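Uncharacterized protein Rv2277c (Mycobacterium tuberculosis, PDB 5VUG) is uncharacterized but carries a TIM-barrel glycerophosphodiester phosphodiesterase domain, and so probably hydrolyses phosphoric diesters. Local coordinates at residues 11-22 with 265-276; 203-212 with 223-231. All blocks are in the same frame, centred on the assembly; numbering follows the deposited sequence.

Contact 1 (11-22 with 265-276) joins the first and last strands of the barrel sheet, its centre about 10 Å from the centre of the chain; contact 2 (203-212 with 223-231), its centre about 17 Å from that of the chain, follows a hairpin outward to the second subunit. Contact 1 is the more central, most of its strand side chains buried. In contact 2 Phe-204, Leu-206, Leu-229 and Trp-230 are buried at the barrel end, whereas Asp-209 and Ala-224 on the hairpin are exposed. Parallel pairing, aliphatic packing and histidine and aspartate bonds mark contact 1; antiparallel pairing, bridging waters and an indole bond mark contact 2. They meet where Leu-265 CD1 packs 4.0 Å from Leu-206 CD1.

Contact 1 of 2, residues 11-22 with 265-276; sequences PMIVAHRAGTRD and LDAVLVDSPLAA
His-16 reaches Asp-271 where the parallel strands 12-16 and 267-270, whose axes approach to 4.7 Å, run out into loops. With CG anti to the backbone N (chi1 -175°), the imidazole runs alongside the Asp-271 side chain. His-16 CB sits 3.3 Å from Val-270 O; CG and CD2 pass Leu-269, CD2 being 3.7 Å from Leu-269 CD2. ND1 then donates to Asp-271 OD1 over 2.8 Å, on the syn side but somewhat out of the carboxylate plane. NE2 bonds a glycerol, probably from the crystallisation liquor, while Arg-17 CG lies over one ring face and Trp-43 meets the ring edge-to-face. Five backbone bonds close the barrel between these first and last strands, from Met-12 N to Asp-266 O through to His-16 N to Val-270 O. On one sheet face Ile-13 CD1 packs on Val-268 CG2 and Ile-13 CG2 on Val-270 CG2. Asp-22 OD1 accepts from Ser-272 OG (2.7 Å) through its syn lone pair and OD2 from Leu-274 N (3.0 Å), tying the loop to the start of helix 273-277, where Ser-272 OG caps Ala-275 N. With ring and carboxylate planes 16° apart, the ND1 and NE2 bonds together hold the ring's rotation.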
loop_
_atom_site.group_PDB
_atom_site.type_symbol
_atom_site.label_atom_id
_atom_site.label_comp_id
_atom_site.label_asym_id
_atom_site.label_seq_id
_atom_site.Cartn_x
_atom_site.Cartn_y
_atom_site.Cartn_z
ATOM N N PRO A 11 27.760 -4.324 -4.895
ATOM C CA PRO A 11 26.930 -5.277 -4.143
ATOM C C PRO A 11 27.429 -6.701 -4.349
ATOM O O PRO A 11 27.947 -7.051 -5.412
ATOM C CB PRO A 11 25.534 -5.090 -4.755
ATOM C CG PRO A 11 25.574 -3.710 -5.375
ATOM C CD PRO A 11 26.979 -3.534 -5.861
HETATM N N MSE A 12 27.285 -7.525 -3.312
HETATM C CA MSE A 12 27.530 -8.958 -3.447
HETATM C C MSE A 12 26.603 -9.553 -4.494
HETATM O O MSE A 12 25.401 -9.258 -4.505
HETATM C CB MSE A 12 27.261 -9.679 -2.124
HETATM C CG MSE A 12 28.300 -9.444 -1.047
HETATM SE SE MSE A 12 27.543 -9.963 0.668
HETATM C CE MSE A 12 26.997 -11.792 0.214
ATOM N N ILE A 13 27.138 -10.421 -5.350
ATOM C CA ILE A 13 26.317 -11.162 -6.303
ATOM C C ILE A 13 25.917 -12.484 -5.663
ATOM O O ILE A 13 26.778 -13.329 -5.384
ATOM C CB ILE A 13 27.066 -11.405 -7.622
ATOM C CG1 ILE A 13 27.556 -10.080 -8.225
ATOM C CG2 ILE A 13 26.171 -12.179 -8.595
ATOM C CD1 ILE A 13 26.458 -9.078 -8.502
ATOM N N VAL A 14 24.617 -12.680 -5.449
ATOM C CA VAL A 14 24.105 -13.885 -4.788
ATOM C C VAL A 14 23.316 -14.702 -5.806
ATOM O O VAL A 14 22.376 -14.190 -6.420
ATOM C CB VAL A 14 23.252 -13.541 -3.552
ATOM C CG1 VAL A 14 22.716 -14.812 -2.890
ATOM C CG2 VAL A 14 24.058 -12.719 -2.547
ATOM N N ALA A 15 23.692 -15.970 -5.988
ATOM C CA ALA A 15 23.060 -16.823 -7.001
ATOM C C ALA A 15 21.713 -17.333 -6.494
ATOM O O ALA A 15 21.657 -18.153 -5.569
ATOM C CB ALA A 15 23.972 -17.990 -7.369
ATOM N N HIS A 16 20.629 -16.886 -7.131
ATOM C CA HIS A 16 19.281 -17.241 -6.695
ATOM C C HIS A 16 18.958 -18.687 -7.063
ATOM O O HIS A 16 18.897 -19.030 -8.249
ATOM C CB HIS A 16 18.280 -16.309 -7.367
ATOM C CG HIS A 16 16.873 -16.499 -6.902
ATOM N ND1 HIS A 16 15.797 -16.452 -7.761
ATOM C CD2 HIS A 16 16.361 -16.729 -5.669
ATOM C CE1 HIS A 16 14.681 -16.655 -7.082
ATOM N NE2 HIS A 16 14.993 -16.821 -5.808
ATOM N N ARG A 17 18.699 -19.522 -6.051
ATOM C CA ARG A 17 18.503 -20.965 -6.249
ATOM C C ARG A 17 19.691 -21.573 -6.990
ATOM O O ARG A 17 19.538 -22.458 -7.835
ATOM C CB ARG A 17 17.187 -21.297 -6.959
ATOM C CG ARG A 17 15.980 -20.500 -6.502
ATOM C CD ARG A 17 14.793 -20.877 -7.376
ATOM N NE ARG A 17 13.674 -19.965 -7.205
ATOM C CZ ARG A 17 12.768 -19.729 -8.140
ATOM N NH1 ARG A 17 11.783 -18.882 -7.901
ATOM N NH2 ARG A 17 12.848 -20.344 -9.317
ATOM N N ALA A 18 20.889 -21.074 -6.670
ATOM C CA ALA A 18 22.141 -21.473 -7.302
ATOM C C ALA A 18 22.239 -21.036 -8.757
ATOM O O ALA A 18 23.102 -21.529 -9.492
ATOM C CB ALA A 18 22.447 -22.973 -7.139
ATOM N N GLY A 19 21.393 -20.095 -9.181
ATOM C CA GLY A 19 21.469 -19.545 -10.523
ATOM C C GLY A 19 20.527 -20.201 -11.513
ATOM O O GLY A 19 20.965 -20.751 -12.532
ATOM N N THR A 20 19.223 -20.063 -11.242
ATOM C CA THR A 20 18.172 -20.831 -11.907
ATOM C C THR A 20 18.139 -20.637 -13.429
ATOM O O THR A 20 17.686 -21.534 -14.152
ATOM C CB THR A 20 16.836 -20.474 -11.236
ATOM O OG1 THR A 20 15.751 -21.149 -11.876
ATOM C CG2 THR A 20 16.589 -18.993 -11.284
ATOM N N ARG A 21 18.590 -19.487 -13.938
ATOM C CA ARG A 21 18.570 -19.265 -15.384
ATOM C C ARG A 21 19.655 -20.062 -16.106
ATOM O O ARG A 21 19.448 -20.510 -17.242
ATOM C CB ARG A 21 18.722 -17.771 -15.674
ATOM C CG ARG A 21 18.851 -17.413 -17.135
ATOM C CD ARG A 21 17.604 -17.747 -17.919
ATOM N NE ARG A 21 17.438 -16.844 -19.059
ATOM C CZ ARG A 21 18.160 -16.893 -20.176
ATOM N NH1 ARG A 21 19.114 -17.806 -20.323
ATOM N NH2 ARG A 21 17.928 -16.025 -21.153
ATOM N N ASP A 22 20.802 -20.263 -15.468
ATOM C CA ASP A 22 21.971 -20.823 -16.135
ATOM C C ASP A 22 21.998 -22.350 -16.142
ATOM O O ASP A 22 22.452 -22.951 -17.121
ATOM C CB ASP A 22 23.248 -20.313 -15.461
ATOM C CG ASP A 22 23.441 -18.813 -15.612
ATOM O OD1 ASP A 22 22.798 -18.189 -16.484
ATOM O OD2 ASP A 22 24.261 -18.254 -14.855
ATOM N N LEU A 265 23.028 -1.165 -1.914
ATOM C CA LEU A 265 22.596 -2.455 -1.390
ATOM C C LEU A 265 23.807 -3.351 -1.154
ATOM O O LEU A 265 24.747 -3.380 -1.953
ATOM C CB LEU A 265 21.651 -3.147 -2.368
ATOM C CG LEU A 265 20.311 -2.474 -2.658
ATOM C CD1 LEU A 265 19.452 -3.380 -3.541
ATOM C CD2 LEU A 265 19.580 -2.113 -1.370
ATOM N N ASP A 266 23.776 -4.094 -0.049
ATOM C CA ASP A 266 24.877 -4.996 0.266
ATOM C C ASP A 266 24.953 -6.154 -0.714
ATOM O O ASP A 266 26.042 -6.704 -0.939
ATOM C CB ASP A 266 24.734 -5.530 1.688
ATOM C CG ASP A 266 24.871 -4.442 2.719
ATOM O OD1 ASP A 266 26.018 -4.098 3.085
ATOM O OD2 ASP A 266 23.834 -3.910 3.136
ATOM N N ALA A 267 23.815 -6.550 -1.290
ATOM C CA ALA A 267 23.761 -7.740 -2.125
ATOM C C ALA A 267 22.610 -7.621 -3.111
ATOM O O ALA A 267 21.622 -6.913 -2.863
ATOM C CB ALA A 267 23.552 -8.992 -1.257
ATOM N N VAL A 268 22.750 -8.331 -4.235
ATOM C CA VAL A 268 21.686 -8.498 -5.219
ATOM C C VAL A 268 21.494 -9.981 -5.504
ATOM O O VAL A 268 22.467 -10.741 -5.603
ATOM C CB VAL A 268 21.962 -7.731 -6.531
ATOM C CG1 VAL A 268 21.930 -6.233 -6.286
ATOM C CG2 VAL A 268 23.306 -8.145 -7.157
ATOM N N LEU A 269 20.234 -10.391 -5.633
ATOM C CA LEU A 269 19.870 -11.794 -5.824
ATOM C C LEU A 269 19.544 -12.000 -7.302
ATOM O O LEU A 269 18.560 -11.448 -7.803
ATOM C CB LEU A 269 18.669 -12.121 -4.938
ATOM C CG LEU A 269 18.223 -13.575 -4.788
ATOM C CD1 LEU A 269 19.382 -14.475 -4.366
ATOM C CD2 LEU A 269 17.099 -13.664 -3.751
ATOM N N VAL A 270 20.369 -12.793 -7.999
ATOM C CA VAL A 270 20.353 -12.874 -9.461
ATOM C C VAL A 270 20.075 -14.299 -9.943
ATOM O O VAL A 270 20.622 -15.273 -9.414
ATOM C CB VAL A 270 21.654 -12.318 -10.087
ATOM C CG1 VAL A 270 21.913 -10.890 -9.605
ATOM C CG2 VAL A 270 22.860 -13.229 -9.798
ATOM N N ASP A 271 19.238 -14.413 -10.983
ATOM C CA ASP A 271 18.967 -15.714 -11.586
ATOM C C ASP A 271 20.092 -16.181 -12.496
ATOM O O ASP A 271 20.204 -17.385 -12.752
ATOM C CB ASP A 271 17.672 -15.686 -12.405
ATOM C CG ASP A 271 16.422 -15.616 -11.540
ATOM O OD1 ASP A 271 16.541 -15.475 -10.309
ATOM O OD2 ASP A 271 15.308 -15.722 -12.100
ATOM N N SER A 272 20.913 -15.268 -13.010
ATOM C CA SER A 272 21.984 -15.636 -13.936
ATOM C C SER A 272 23.319 -15.091 -13.460
ATOM O O SER A 272 23.702 -13.966 -13.812
ATOM C CB SER A 272 21.691 -15.142 -15.350
ATOM O OG SER A 272 22.754 -15.477 -16.224
ATOM N N PRO A 273 24.063 -15.870 -12.680
ATOM C CA PRO A 273 25.452 -15.497 -12.374
ATOM C C PRO A 273 26.280 -15.193 -13.610
ATOM O O PRO A 273 27.154 -14.321 -13.558
ATOM C CB PRO A 273 25.964 -16.732 -11.623
ATOM C CG PRO A 273 24.731 -17.221 -10.895
ATOM C CD PRO A 273 23.608 -17.028 -11.886
ATOM N N LEU A 274 26.021 -15.873 -14.733
ATOM C CA LEU A 274 26.783 -15.589 -15.945
ATOM C C LEU A 274 26.505 -14.183 -16.466
ATOM O O LEU A 274 27.438 -13.458 -16.842
ATOM C CB LEU A 274 26.505 -16.655 -17.011
ATOM C CG LEU A 274 27.185 -18.001 -16.742
ATOM C CD1 LEU A 274 26.621 -19.109 -17.636
ATOM C CD2 LEU A 274 28.701 -17.872 -16.927
ATOM N N ALA A 275 25.231 -13.773 -16.496
ATOM C CA ALA A 275 24.912 -12.406 -16.898
ATOM C C ALA A 275 25.490 -11.398 -15.915
ATOM O O ALA A 275 25.979 -10.335 -16.318
ATOM C CB ALA A 275 23.399 -12.228 -17.006
ATOM N N ALA A 276 25.458 -11.728 -14.619
ATOM C CA ALA A 276 25.922 -10.799 -13.592
ATOM C C ALA A 276 27.424 -10.556 -13.682
ATOM O O ALA A 276 27.889 -9.468 -13.322
ATOM C CB ALA A 276 25.533 -11.301 -12.200
#

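Contact 2 of 2, residues 203-212 with 223-231; sequences GFELHRDVTV and SAVNAELWD
Trp-230 turns the edge of its indole to the backbone of Phe-204: NE1 donates to Phe-204 O over 2.9 Å, with the oxygen only 4° out of the ring plane, yet the donor stands above the carbonyl plane by 49°. Leu-206 crosses the indole at about a right angle, its CD1 4.0 Å from Trp-230 CD1. Next to Trp-230 in sequence, Leu-229 brings CD1 obliquely to the Phe-204 ring, 3.6 Å from Phe-204 CE2. Two waters fill in between the backbones: one links Glu-205 O, Ala-227 O and Leu-229 N, the other Leu-206 O and Trp-230 N. Beyond them the segments become a beta hairpin, 208-215 with 220-227, in which Arg-208 with Ala-227, Val-210 with Val-225 and Val-212 with Ser-223 are the hydrogen-bonded antiparallel pairs. Thr-211 and Val-212 also pair with a strand of the second subunit, so the sheet continues across the dimer interface, where Arg-208 NE forms a salt bridge to Glu-214 of the second subunit. Between the non-hydrogen-bonded partners Asp-209 and Asn-226, carboxylate and amide planes stand 85° apart; Asn-226 swings CG opposite its own N, which brings the amide across, and ND2 meets Asp-209 OD1 from above the carboxylate at 2.8 Å. The His-207 ring, whose NE2 is held by Asp-256, crosses Glu-228 obliquely, with ND1 3.6 Å from Glu-228 CG.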
loop_
_atom_site.group_PDB
_atom_site.type_symbol
_atom_site.label_atom_id
_atom_site.label_comp_id
_atom_site.label_asym_id
_atom_site.label_seq_id
_atom_site.Cartn_x
_atom_site.Cartn_y
_atom_site.Cartn_z
ATOM N N GLY A 203 15.817 -8.460 3.198
ATOM C CA GLY A 203 15.734 -8.460 1.749
ATOM C C GLY A 203 14.330 -8.180 1.254
ATOM O O GLY A 203 13.345 -8.394 1.963
ATOM N N PHE A 204 14.248 -7.670 0.024
ATOM C CA PHE A 204 12.957 -7.442 -0.610
ATOM C C PHE A 204 13.204 -7.174 -2.083
ATOM O O PHE A 204 14.275 -6.690 -2.451
ATOM C CB PHE A 204 12.211 -6.248 0.005
ATOM C CG PHE A 204 10.718 -6.393 -0.028
ATOM C CD1 PHE A 204 10.067 -7.185 0.903
ATOM C CD2 PHE A 204 9.963 -5.729 -0.981
ATOM C CE1 PHE A 204 8.685 -7.319 0.880
ATOM C CE2 PHE A 204 8.577 -5.858 -1.011
ATOM C CZ PHE A 204 7.941 -6.656 -0.076
ATOM N N GLU A 205 12.199 -7.490 -2.907
ATOM C CA GLU A 205 12.247 -7.224 -4.341
ATOM C C GLU A 205 12.445 -5.739 -4.629
ATOM O O GLU A 205 11.952 -4.870 -3.907
ATOM C CB GLU A 205 10.928 -7.654 -4.998
ATOM C CG GLU A 205 10.770 -9.146 -5.254
ATOM C CD GLU A 205 10.448 -9.973 -4.017
ATOM O OE1 GLU A 205 10.262 -9.415 -2.919
ATOM O OE2 GLU A 205 10.383 -11.214 -4.159
ATOM N N LEU A 206 13.164 -5.454 -5.724
ATOM C CA LEU A 206 13.284 -4.079 -6.212
ATOM C C LEU A 206 11.964 -3.554 -6.755
ATOM O O LEU A 206 11.716 -2.340 -6.709
ATOM C CB LEU A 206 14.338 -3.998 -7.319
ATOM C CG LEU A 206 15.743 -3.532 -6.949
ATOM C CD1 LEU A 206 16.268 -4.304 -5.763
ATOM C CD2 LEU A 206 16.679 -3.654 -8.156
ATOM N N HIS A 207 11.126 -4.439 -7.300
ATOM C CA HIS A 207 9.797 -4.104 -7.796
ATOM C C HIS A 207 8.845 -5.172 -7.292
ATOM O O HIS A 207 9.109 -6.365 -7.466
ATOM C CB HIS A 207 9.760 -4.152 -9.320
ATOM C CG HIS A 207 10.900 -3.451 -9.970
ATOM N ND1 HIS A 207 10.851 -2.121 -10.324
ATOM C CD2 HIS A 207 12.126 -3.894 -10.334
ATOM C CE1 HIS A 207 11.998 -1.774 -10.877
ATOM N NE2 HIS A 207 12.789 -2.831 -10.896
ATOM N N ARG A 208 7.734 -4.754 -6.690
ATOM C CA ARG A 208 6.816 -5.706 -6.076
ATOM C C ARG A 208 5.381 -5.264 -6.305
ATOM O O ARG A 208 4.999 -4.157 -5.910
ATOM C CB ARG A 208 7.096 -5.840 -4.576
ATOM C CG ARG A 208 6.287 -6.950 -3.900
ATOM C CD ARG A 208 6.776 -8.332 -4.323
ATOM N NE ARG A 208 6.199 -9.388 -3.493
ATOM C CZ ARG A 208 5.423 -10.372 -3.939
ATOM N NH1 ARG A 208 5.120 -10.466 -5.230
ATOM N NH2 ARG A 208 4.958 -11.279 -3.088
ATOM N N ASP A 209 4.578 -6.140 -6.911
ATOM C CA ASP A 209 3.146 -5.877 -7.019
ATOM C C ASP A 209 2.491 -6.038 -5.651
ATOM O O ASP A 209 2.658 -7.067 -4.987
ATOM C CB ASP A 209 2.495 -6.865 -7.983
ATOM C CG ASP A 209 2.854 -6.603 -9.420
ATOM O OD1 ASP A 209 3.158 -5.441 -9.764
ATOM O OD2 ASP A 209 2.821 -7.567 -10.208
ATOM N N VAL A 210 1.740 -5.020 -5.226
ATOM C CA VAL A 210 0.978 -5.075 -3.986
ATOM C C VAL A 210 -0.427 -4.553 -4.249
ATOM O O VAL A 210 -0.720 -3.979 -5.297
ATOM C CB VAL A 210 1.649 -4.292 -2.836
ATOM C CG1 VAL A 210 3.010 -4.892 -2.515
ATOM C CG2 VAL A 210 1.773 -2.819 -3.182
ATOM N N THR A 211 -1.314 -4.777 -3.288
ATOM C CA THR A 211 -2.605 -4.107 -3.305
ATOM C C THR A 211 -2.712 -3.238 -2.067
ATOM O O THR A 211 -2.288 -3.634 -0.979
ATOM C CB THR A 211 -3.792 -5.075 -3.356
ATOM O OG1 THR A 211 -3.917 -5.749 -2.099
ATOM C CG2 THR A 211 -3.613 -6.083 -4.463
ATOM N N VAL A 212 -3.264 -2.046 -2.247
ATOM C CA VAL A 212 -3.485 -1.101 -1.162
ATOM C C VAL A 212 -4.983 -0.983 -0.959
ATOM O O VAL A 212 -5.719 -0.732 -1.920
ATOM C CB VAL A 212 -2.878 0.269 -1.505
ATOM C CG1 VAL A 212 -3.237 1.271 -0.436
ATOM C CG2 VAL A 212 -1.364 0.150 -1.652
ATOM N N SER A 223 -6.444 -0.393 -4.671
ATOM C CA SER A 223 -5.576 -0.039 -5.787
ATOM C C SER A 223 -4.472 -1.074 -5.918
ATOM O O SER A 223 -3.813 -1.414 -4.929
ATOM C CB SER A 223 -4.947 1.343 -5.589
ATOM O OG SER A 223 -5.950 2.335 -5.476
ATOM N N ALA A 224 -4.262 -1.556 -7.140
ATOM C CA ALA A 224 -3.108 -2.383 -7.458
ATOM C C ALA A 224 -1.946 -1.470 -7.834
ATOM O O ALA A 224 -2.095 -0.596 -8.691
ATOM C CB ALA A 224 -3.446 -3.305 -8.631
ATOM N N VAL A 225 -0.797 -1.653 -7.185
ATOM C CA VAL A 225 0.331 -0.741 -7.360
ATOM C C VAL A 225 1.617 -1.547 -7.348
ATOM O O VAL A 225 1.774 -2.471 -6.543
ATOM C CB VAL A 225 0.396 0.320 -6.237
ATOM C CG1 VAL A 225 1.449 1.397 -6.557
ATOM C CG2 VAL A 225 -0.966 0.959 -5.998
ATOM N N ASN A 226 2.553 -1.181 -8.216
ATOM C CA ASN A 226 3.890 -1.751 -8.160
ATOM C C ASN A 226 4.774 -0.868 -7.283
ATOM O O ASN A 226 4.902 0.336 -7.528
ATOM C CB ASN A 226 4.488 -1.928 -9.551
ATOM C CG ASN A 226 5.745 -2.771 -9.513
ATOM O OD1 ASN A 226 6.820 -2.260 -9.249
ATOM N ND2 ASN A 226 5.605 -4.077 -9.732
ATOM N N ALA A 227 5.356 -1.459 -6.246
ATOM C CA ALA A 227 6.141 -0.725 -5.260
ATOM C C ALA A 227 7.632 -0.903 -5.524
ATOM O O ALA A 227 8.112 -2.031 -5.678
ATOM C CB ALA A 227 5.813 -1.221 -3.855
ATOM N N GLU A 228 8.360 0.213 -5.569
ATOM C CA GLU A 228 9.820 0.227 -5.657
ATOM C C GLU A 228 10.338 0.801 -4.338
ATOM O O GLU A 228 10.428 2.023 -4.169
ATOM C CB GLU A 228 10.248 1.046 -6.870
ATOM C CG GLU A 228 9.673 0.493 -8.170
ATOM C CD GLU A 228 10.043 1.324 -9.394
ATOM O OE1 GLU A 228 11.008 2.118 -9.322
ATOM O OE2 GLU A 228 9.369 1.173 -10.431
ATOM N N LEU A 229 10.681 -0.085 -3.400
ATOM C CA LEU A 229 10.831 0.300 -2.001
ATOM C C LEU A 229 12.256 0.620 -1.581
ATOM O O LEU A 229 12.445 1.229 -0.519
ATOM C CB LEU A 229 10.284 -0.804 -1.093
ATOM C CG LEU A 229 8.776 -1.008 -1.256
ATOM C CD1 LEU A 229 8.368 -2.299 -0.567
ATOM C CD2 LEU A 229 7.990 0.182 -0.698
ATOM N N TRP A 230 13.258 0.220 -2.363
ATOM C CA TRP A 230 14.650 0.481 -2.026
ATOM C C TRP A 230 15.102 1.758 -2.720
ATOM O O TRP A 230 15.092 1.836 -3.955
ATOM C CB TRP A 230 15.549 -0.680 -2.460
ATOM C CG TRP A 230 15.385 -1.966 -1.684
ATOM C CD1 TRP A 230 14.974 -3.172 -2.185
ATOM C CD2 TRP A 230 15.659 -2.183 -0.289
ATOM N NE1 TRP A 230 14.971 -4.123 -1.187
ATOM C CE2 TRP A 230 15.386 -3.541 -0.016
ATOM C CE3 TRP A 230 16.106 -1.361 0.754
ATOM C CZ2 TRP A 230 15.535 -4.095 1.261
ATOM C CZ3 TRP A 230 16.255 -1.910 2.022
ATOM C CH2 TRP A 230 15.972 -3.266 2.264
ATOM N N ASP A 231 15.491 2.750 -1.923
ATOM C CA ASP A 231 16.095 3.990 -2.392
ATOM C C ASP A 231 17.144 4.405 -1.365
ATOM O O ASP A 231 17.342 3.725 -0.353
ATOM C CB ASP A 231 15.040 5.069 -2.695
ATOM C CG ASP A 231 14.089 5.331 -1.533
ATOM O OD1 ASP A 231 14.482 5.211 -0.354
ATOM O OD2 ASP A 231 12.925 5.691 -1.807
HETATM O O HOH W 1 10.044 -2.862 -3.757
HETATM O O HOH W 2 13.351 -0.672 -5.156
HETATM O O HOH W 3 7.522 -6.731 -10.373
#